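Local coordinates for uncharacterized protein DUF1185 (Bordetella bronchiseptica RB50, PDB 3BYQ) that is of unknown function but may take part in amino-acid metabolism, and folds as a variant of the Bacillus chorismate mutase fold, at residues Asp70-Asp75 and Met168-Arg173; Ala36-Pro41 and Met51-Glu56. All coordinates share one frame; numbering follows the deposited sequence.

Contact 1 (Asp70-Asp75 and Met168-Arg173); sequences DTLGKD and MGTGAR. With EDO (1,2-ethanediol), chain T; EDO (1,2-ethanediol), chain P.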
ATOM      1  N   ASP B  70     -16.481 -28.077   2.131  1.00 22.57           N
ATOM      2  CA  ASP B  70     -15.570 -29.221   2.087  1.00 21.01           C
ATOM      3  C   ASP B  70     -14.291 -28.959   2.901  1.00 23.01           C
ATOM      4  O   ASP B  70     -13.682 -29.870   3.449  1.00 25.58           O
ATOM      5  CB  ASP B  70     -15.187 -29.595   0.654  1.00 23.22           C
ATOM      6  CG  ASP B  70     -16.368 -30.170  -0.160  1.00 31.47           C
ATOM      7  OD1 ASP B  70     -17.444 -30.443   0.432  1.00 35.81           O
ATOM      8  OD2 ASP B  70     -16.210 -30.331  -1.404  1.00 33.50           O
ATOM      9  N   THR B  71     -13.895 -27.699   2.982  1.00 20.95           N
ATOM     10  CA  THR B  71     -12.670 -27.301   3.687  1.00 20.57           C
ATOM     11  C   THR B  71     -12.861 -27.236   5.185  1.00 21.16           C
ATOM     12  O   THR B  71     -12.056 -27.762   5.941  1.00 21.53           O
ATOM     13  CB  THR B  71     -12.167 -25.912   3.161  1.00 20.89           C
ATOM     14  OG1 THR B  71     -11.916 -26.015   1.747  1.00 21.90           O
ATOM     15  CG2 THR B  71     -10.935 -25.401   3.911  1.00 21.66           C
ATOM     16  N   LEU B  72     -13.942 -26.591   5.624  1.00 18.53           N
ATOM     17  CA  LEU B  72     -14.173 -26.387   7.037  1.00 17.87           C
ATOM     18  C   LEU B  72     -15.009 -27.456   7.723  1.00 22.01           C
ATOM     19  O   LEU B  72     -14.940 -27.598   8.949  1.00 20.96           O
ATOM     20  CB  LEU B  72     -14.820 -25.034   7.286  1.00 18.32           C
ATOM     21  CG  LEU B  72     -13.990 -23.785   6.987  1.00 19.90           C
ATOM     22  CD1 LEU B  72     -14.812 -22.492   7.270  1.00 21.71           C
ATOM     23  CD2 LEU B  72     -12.687 -23.764   7.806  1.00 21.28           C
ATOM     24  N   GLY B  73     -15.789 -28.174   6.915  1.00 21.38           N
ATOM     25  CA  GLY B  73     -16.733 -29.187   7.376  1.00 22.38           C
ATOM     26  C   GLY B  73     -18.098 -28.549   7.515  1.00 25.05           C
ATOM     27  O   GLY B  73     -18.263 -27.513   8.153  1.00 24.65           O
ATOM     28  N   LYS B  74     -19.088 -29.183   6.899  1.00 30.64           N
ATOM     29  CA  LYS B  74     -20.461 -28.663   6.858  1.00 32.77           C
ATOM     30  C   LYS B  74     -21.047 -28.401   8.239  1.00 33.43           C
ATOM     31  O   LYS B  74     -21.801 -27.459   8.417  1.00 39.60           O
ATOM     32  CB  LYS B  74     -21.384 -29.628   6.077  1.00 35.48           C
ATOM     33  N   ASP B  75     -20.622 -29.179   9.214  1.00 30.63           N
ATOM     34  CA  ASP B  75     -21.141 -29.059  10.580  1.00 32.75           C
ATOM     35  C   ASP B  75     -20.482 -27.946  11.405  1.00 31.11           C
ATOM     36  O   ASP B  75     -20.872 -27.692  12.549  1.00 29.56           O
ATOM     37  CB  ASP B  75     -20.930 -30.370  11.327  1.00 35.55           C
HETATM   38  N   MSE B 168     -16.529 -18.209   4.848  1.00 16.08           N
HETATM   39  CA  MSE B 168     -17.183 -18.952   5.934  1.00 19.04           C
HETATM   40  C   MSE B 168     -16.231 -19.074   7.104  1.00 19.71           C
HETATM   41  O   MSE B 168     -15.009 -19.093   6.926  1.00 19.11           O
HETATM   42  CB  MSE B 168     -17.647 -20.344   5.547  1.00 17.14           C
HETATM   43  CG  MSE B 168     -18.730 -20.360   4.454  1.00 22.72           C
HETATM   44 SE   MSE B 168     -19.248 -22.193   4.139  0.75 14.71          SE
HETATM   45  CE  MSE B 168     -20.200 -21.911   2.488  1.00 17.63           C
ATOM     46  N   GLY B 169     -16.816 -19.192   8.277  1.00 17.27           N
ATOM     47  CA  GLY B 169     -16.062 -19.307   9.522  1.00 16.69           C
ATOM     48  C   GLY B 169     -16.782 -20.157  10.543  1.00 17.22           C
ATOM     49  O   GLY B 169     -17.978 -20.407  10.415  1.00 18.31           O
ATOM     50  N   THR B 170     -16.026 -20.550  11.573  1.00 16.38           N
ATOM     51  CA  THR B 170     -16.458 -21.596  12.522  1.00 17.18           C
ATOM     52  C   THR B 170     -17.003 -21.155  13.877  1.00 18.62           C
ATOM     53  O   THR B 170     -17.551 -21.985  14.610  1.00 19.15           O
ATOM     54  CB  THR B 170     -15.309 -22.572  12.797  1.00 18.99           C
ATOM     55  OG1 THR B 170     -14.243 -21.860  13.449  1.00 17.53           O
ATOM     56  CG2 THR B 170     -14.846 -23.180  11.513  1.00 19.92           C
ATOM     57  N   GLY B 171     -16.885 -19.868  14.186  1.00 17.96           N
ATOM     58  CA  GLY B 171     -17.363 -19.391  15.472  1.00 18.45           C
ATOM     59  C   GLY B 171     -17.220 -17.921  15.732  1.00 18.43           C
ATOM     60  O   GLY B 171     -17.077 -17.132  14.815  1.00 18.03           O
ATOM     61  N   ALA B 172     -17.203 -17.623  17.029  1.00 17.94           N
ATOM     62  CA  ALA B 172     -17.123 -16.260  17.575  1.00 17.51           C
ATOM     63  C   ALA B 172     -15.705 -15.713  17.579  1.00 19.20           C
ATOM     64  O   ALA B 172     -14.724 -16.462  17.433  1.00 18.64           O
ATOM     65  CB  ALA B 172     -17.682 -16.244  18.990  1.00 17.96           C
ATOM     66  N   ARG B 173     -15.595 -14.408  17.765  1.00 18.05           N
ATOM     67  CA  ARG B 173     -14.267 -13.804  17.997  1.00 18.74           C
ATOM     68  C   ARG B 173     -13.593 -14.545  19.168  1.00 16.00           C
ATOM     69  O   ARG B 173     -14.252 -14.930  20.156  1.00 16.89           O
ATOM     70  CB  ARG B 173     -14.353 -12.341  18.370  1.00 17.26           C
ATOM     71  CG  ARG B 173     -14.930 -11.429  17.293  1.00 16.49           C
ATOM     72  CD  ARG B 173     -14.866  -9.933  17.670  1.00 15.91           C
ATOM     73  NE  ARG B 173     -15.646  -9.649  18.866  1.00 16.23           N
ATOM     74  CZ  ARG B 173     -16.967  -9.563  18.877  1.00 17.54           C
ATOM     75  NH1 ARG B 173     -17.671  -9.737  17.774  1.00 18.38           N
ATOM     76  NH2 ARG B 173     -17.581  -9.317  20.024  1.00 18.67           N
TER
HETATM   77  C1  EDO T 199     -14.249 -22.662  16.925  1.00 40.50           C
HETATM   78  O1  EDO T 199     -14.584 -21.531  16.125  1.00 22.77           O
HETATM   79  C2  EDO T 199     -15.475 -23.358  17.509  1.00 39.72           C
HETATM   80  O2  EDO T 199     -16.667 -22.722  17.069  1.00 52.19           O
HETATM   81  C1  EDO P 195     -13.433 -19.080  18.696  1.00 25.68           C
HETATM   82  O1  EDO P 195     -14.408 -19.172  17.657  1.00 22.83           O
HETATM   83  C2  EDO P 195     -14.064 -18.703  20.005  1.00 32.15           C
HETATM   84  O2  EDO P 195     -15.052 -19.673  20.372  1.00 34.30           O

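Contact 2 (Ala36-Pro41 and Met51-Glu56); sequences AVIRNP and MPFMAE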
ATOM      1  N   ALA B  36     -12.330 -16.446  -6.794  1.00 18.15           N
ATOM      2  CA  ALA B  36     -12.129 -16.741  -8.209  1.00 14.55           C
ATOM      3  C   ALA B  36     -11.990 -15.427  -8.982  1.00 14.33           C
ATOM      4  O   ALA B  36     -12.798 -14.490  -8.794  1.00 17.13           O
ATOM      5  CB  ALA B  36     -13.292 -17.548  -8.794  1.00 14.69           C
ATOM      6  N   VAL B  37     -10.993 -15.429  -9.871  1.00 14.69           N
ATOM      7  CA  VAL B  37     -10.695 -14.317 -10.765  1.00 15.66           C
ATOM      8  C   VAL B  37     -11.192 -14.716 -12.130  1.00 15.21           C
ATOM      9  O   VAL B  37     -10.772 -15.723 -12.671  1.00 17.23           O
ATOM     10  CB  VAL B  37      -9.202 -14.002 -10.825  1.00 17.15           C
ATOM     11  CG1 VAL B  37      -8.942 -12.876 -11.800  1.00 16.98           C
ATOM     12  CG2 VAL B  37      -8.662 -13.648  -9.429  1.00 15.52           C
ATOM     13  N   ILE B  38     -12.146 -13.939 -12.633  1.00 15.59           N
ATOM     14  CA  ILE B  38     -12.765 -14.195 -13.929  1.00 14.72           C
ATOM     15  C   ILE B  38     -12.666 -13.004 -14.867  1.00 15.44           C
ATOM     16  O   ILE B  38     -12.441 -11.907 -14.451  1.00 15.63           O
ATOM     17  CB  ILE B  38     -14.226 -14.659 -13.814  1.00 15.79           C
ATOM     18  CG1 ILE B  38     -15.204 -13.505 -13.504  1.00 16.23           C
ATOM     19  CG2 ILE B  38     -14.359 -15.796 -12.769  1.00 14.81           C
ATOM     20  CD1 ILE B  38     -16.721 -13.870 -13.704  1.00 15.15           C
ATOM     21  N   ARG B  39     -12.749 -13.278 -16.160  1.00 16.86           N
ATOM     22  CA  ARG B  39     -12.766 -12.210 -17.149  1.00 16.53           C
ATOM     23  C   ARG B  39     -14.069 -11.455 -16.991  1.00 17.68           C
ATOM     24  O   ARG B  39     -15.122 -12.047 -16.737  1.00 18.54           O
ATOM     25  CB  ARG B  39     -12.673 -12.790 -18.563  1.00 16.97           C
ATOM     26  CG  ARG B  39     -12.596 -11.729 -19.639  1.00 21.66           C
ATOM     27  CD  ARG B  39     -12.321 -12.346 -21.000  1.00 22.46           C
ATOM     28  NE  ARG B  39     -13.412 -13.201 -21.427  1.00 19.48           N
ATOM     29  CZ  ARG B  39     -14.546 -12.775 -21.989  1.00 20.81           C
ATOM     30  NH1 ARG B  39     -14.767 -11.485 -22.143  1.00 24.29           N
ATOM     31  NH2 ARG B  39     -15.473 -13.666 -22.350  1.00 27.12           N
ATOM     32  N   ASN B  40     -13.996 -10.141 -17.154  1.00 17.95           N
ATOM     33  CA  ASN B  40     -15.183  -9.312 -17.138  1.00 15.87           C
ATOM     34  C   ASN B  40     -15.700  -9.143 -18.559  1.00 15.94           C
ATOM     35  O   ASN B  40     -15.097  -8.416 -19.336  1.00 18.52           O
ATOM     36  CB  ASN B  40     -14.878  -7.921 -16.566  1.00 16.73           C
ATOM     37  CG  ASN B  40     -16.106  -7.063 -16.400  1.00 19.25           C
ATOM     38  OD1 ASN B  40     -17.173  -7.405 -16.885  1.00 19.61           O
ATOM     39  ND2 ASN B  40     -15.962  -5.944 -15.693  1.00 16.23           N
ATOM     40  N   PRO B  41     -16.827  -9.789 -18.916  1.00 16.16           N
ATOM     41  CA  PRO B  41     -17.303  -9.646 -20.302  1.00 15.73           C
ATOM     42  C   PRO B  41     -17.828  -8.256 -20.690  1.00 15.99           C
ATOM     43  O   PRO B  41     -18.113  -8.029 -21.881  1.00 17.11           O
ATOM     44  CB  PRO B  41     -18.475 -10.637 -20.376  1.00 17.18           C
ATOM     45  CG  PRO B  41     -18.386 -11.463 -19.200  1.00 18.59           C
ATOM     46  CD  PRO B  41     -17.752 -10.623 -18.139  1.00 17.87           C
HETATM   47  N   MSE B  51     -28.456  -9.095 -16.310  1.00 19.92           N
HETATM   48  CA  MSE B  51     -29.241 -10.186 -15.690  1.00 20.06           C
HETATM   49  C   MSE B  51     -28.757 -11.579 -16.096  1.00 19.11           C
HETATM   50  O   MSE B  51     -28.662 -12.460 -15.239  1.00 19.33           O
HETATM   51  CB  MSE B  51     -30.744  -9.989 -15.912  1.00 19.50           C
HETATM   52  CG  MSE B  51     -31.253  -8.656 -15.441  1.00 22.08           C
HETATM   53 SE   MSE B  51     -30.926  -8.327 -13.558  0.75 17.43          SE
HETATM   54  CE  MSE B  51     -32.351  -9.426 -12.899  1.00 22.10           C
ATOM     55  N   PRO B  52     -28.439 -11.810 -17.389  1.00 20.12           N
ATOM     56  CA  PRO B  52     -27.882 -13.103 -17.765  1.00 19.92           C
ATOM     57  C   PRO B  52     -26.590 -13.464 -17.030  1.00 18.77           C
ATOM     58  O   PRO B  52     -26.421 -14.603 -16.596  1.00 17.38           O
ATOM     59  CB  PRO B  52     -27.648 -12.955 -19.271  1.00 19.87           C
ATOM     60  CG  PRO B  52     -28.708 -11.986 -19.696  1.00 19.89           C
ATOM     61  CD  PRO B  52     -28.775 -11.009 -18.582  1.00 19.77           C
ATOM     62  N   PHE B  53     -25.714 -12.478 -16.870  1.00 17.93           N
ATOM     63  CA  PHE B  53     -24.433 -12.657 -16.168  1.00 18.64           C
ATOM     64  C   PHE B  53     -24.698 -13.039 -14.711  1.00 18.89           C
ATOM     65  O   PHE B  53     -24.154 -14.020 -14.187  1.00 18.47           O
ATOM     66  CB  PHE B  53     -23.629 -11.354 -16.298  1.00 17.26           C
ATOM     67  CG  PHE B  53     -22.227 -11.393 -15.712  1.00 18.45           C
ATOM     68  CD1 PHE B  53     -21.340 -12.411 -16.020  1.00 19.30           C
ATOM     69  CD2 PHE B  53     -21.765 -10.327 -14.979  1.00 21.98           C
ATOM     70  CE1 PHE B  53     -20.034 -12.397 -15.539  1.00 20.74           C
ATOM     71  CE2 PHE B  53     -20.475 -10.315 -14.485  1.00 18.93           C
ATOM     72  CZ  PHE B  53     -19.592 -11.356 -14.786  1.00 18.03           C
HETATM   73  N   MSE B  54     -25.592 -12.308 -14.080  1.00 17.40           N
HETATM   74  CA  MSE B  54     -25.947 -12.570 -12.674  1.00 16.86           C
HETATM   75  C   MSE B  54     -26.494 -13.976 -12.503  1.00 18.42           C
HETATM   76  O   MSE B  54     -26.179 -14.678 -11.538  1.00 18.01           O
HETATM   77  CB  MSE B  54     -26.932 -11.538 -12.152  1.00 19.27           C
HETATM   78  CG  MSE B  54     -27.135 -11.609 -10.684  1.00 16.00           C
HETATM   79 SE   MSE B  54     -28.109 -10.110  -9.994  0.75 14.79          SE
HETATM   80  CE  MSE B  54     -29.833 -10.542 -10.700  1.00 20.16           C
ATOM     81  N   ALA B  55     -27.301 -14.399 -13.471  1.00 20.40           N
ATOM     82  CA  ALA B  55     -27.900 -15.741 -13.455  1.00 20.18           C
ATOM     83  C   ALA B  55     -26.856 -16.835 -13.569  1.00 20.44           C
ATOM     84  O   ALA B  55     -26.853 -17.806 -12.786  1.00 22.67           O
ATOM     85  CB  ALA B  55     -28.937 -15.892 -14.586  1.00 19.26           C
ATOM     86  N   GLU B  56     -25.944 -16.681 -14.515  1.00 20.86           N
ATOM     87  CA  GLU B  56     -24.912 -17.697 -14.707  1.00 20.81           C
ATOM     88  C   GLU B  56     -23.926 -17.796 -13.533  1.00 21.68           C
ATOM     89  O   GLU B  56     -23.457 -18.878 -13.195  1.00 22.04           O
ATOM     90  CB  GLU B  56     -24.144 -17.523 -16.003  1.00 23.62           C
ATOM     91  CG  GLU B  56     -23.410 -18.818 -16.340  1.00 31.46           C
ATOM     92  CD  GLU B  56     -22.529 -18.738 -17.561  1.00 36.34           C
ATOM     93  OE1 GLU B  56     -22.681 -17.767 -18.358  1.00 24.38           O
ATOM     94  OE2 GLU B  56     -21.701 -19.688 -17.703  1.00 32.18           O
TER

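Contact 1 (Asp70-Asp75 and Met168-Arg173)
Leu-72 reaches from the last turn of helix 51-72 onto the end of strand 161-169, and one methyl does the touching. Leu-72 CD1 lies 3.4 Å from Met-168 O, so it rests against the peptide that joins Met-168 to Gly-169. It also meets the side chain, with Leu-72 CD1 4.0 Å from Met-168 CB. The same methyl comes near Gly-169 N and, more loosely, Thr-170 CG2. With CG anti to the carbonyl carbon (chi1 -67°) and an extended second torsion, the leucine holds CD1 out at its far end, where it can meet three successive residues. Of the side chain of Met-168, a selenomethionine, CB is the part that meets Leu-72; the extended chain beyond it leads away, along helix 51-72, to Ala-65, Leu-68 and Val-69. This is helix-on-sheet packing in a variant of the Bacillus chorismate mutase fold, at the point where both elements end. Gly-73 leaves the helix with positive phi, a conformation that suits glycine, while backbone bonds tie Met-168 to Ala-32 and Gly-169 to Glu-78 and Val-79. Past the strand, Thr-170 turns its methyl to the leucine and its hydroxyl to other partners: Thr-170 OG1 is hydrogen-bonded to Lys-30 N and, at 2.7 Å, to O1 of the ethanediol of chain T. That diol also donates from O2 to Thr-170 O (2.7 Å), spanning side chain and carbonyl of one residue. A second ethanediol, chain P, donates through O1 to Ala-172 O at 2.7 Å; both probably come from the crystallisation liquor.

Contact 2 (Ala36-Pro41 and Met51-Glu56)
Phe-53 meets Ile-38 and Pro-41 through the outer end of its ring, with CE1 and CZ making the contacts. The methyl CD1 of Ile-38 comes up to the ring edge, near its plane, and lies 4.0 Å from Phe-53 CZ; the two side chains approach from opposite directions, one from the strand and one from the helix. The Pro-41 side chain crosses that of Phe-53 at about a right angle, and Pro-41 CD lies 3.9 Å from Phe-53 CE1, with CZ as near. The interaction is wholly apolar. Phe-53 has CG anti to its backbone N (chi1 -176°), which directs the ring at the strand; Ile-38 answers with CG1 set between its backbone N and carbonyl carbon (chi1 77°) and CD1 extended beyond it. The contact joins the first turns of helix 51-72 to the end of strand 29-39, so that the helix starts its course over the sheet of this chorismate mutase-like fold with the buried ring of Phe-53 resting against the strand end. Further out, Tyr-42 packs edge-to-face with Phe-53, and Ile-162 of the adjoining strand 161-169 touches the ring as well. Ile-38 is held in the sheet by a backbone bond to Ile-162 and packs beside Leu-57, one turn along the helix from Phe-53. Beyond the strand end, Asn-40 OD1 accepts a hydrogen bond from Tyr-42 N, two residues on, an Asx turn that carries the chain round Pro-41. The helical bonds from Ala-55 N to Met-51 O and from Glu-56 N to Pro-52 O belong to the first turns, on which Phe-53 sits.

Helix 51-72 is common to the two contacts: contact 2 uses its first turns and contact 1 its last. Their centres lie about 27 Å apart on opposite sides of the chain's centre, and their nearest atoms are about 13 Å apart, so they do not touch. Along the chain they come in series, contact 2 closing before contact 1 opens. Each sets the helix against the same mixed sheet, contact 2 through strand 29-39 and contact 1 through strand 161-169, which are antiparallel neighbours. The helix is thus packed against the sheet near both its ends, and contact 1 brings a late strand of the family region back to a helix from its early part.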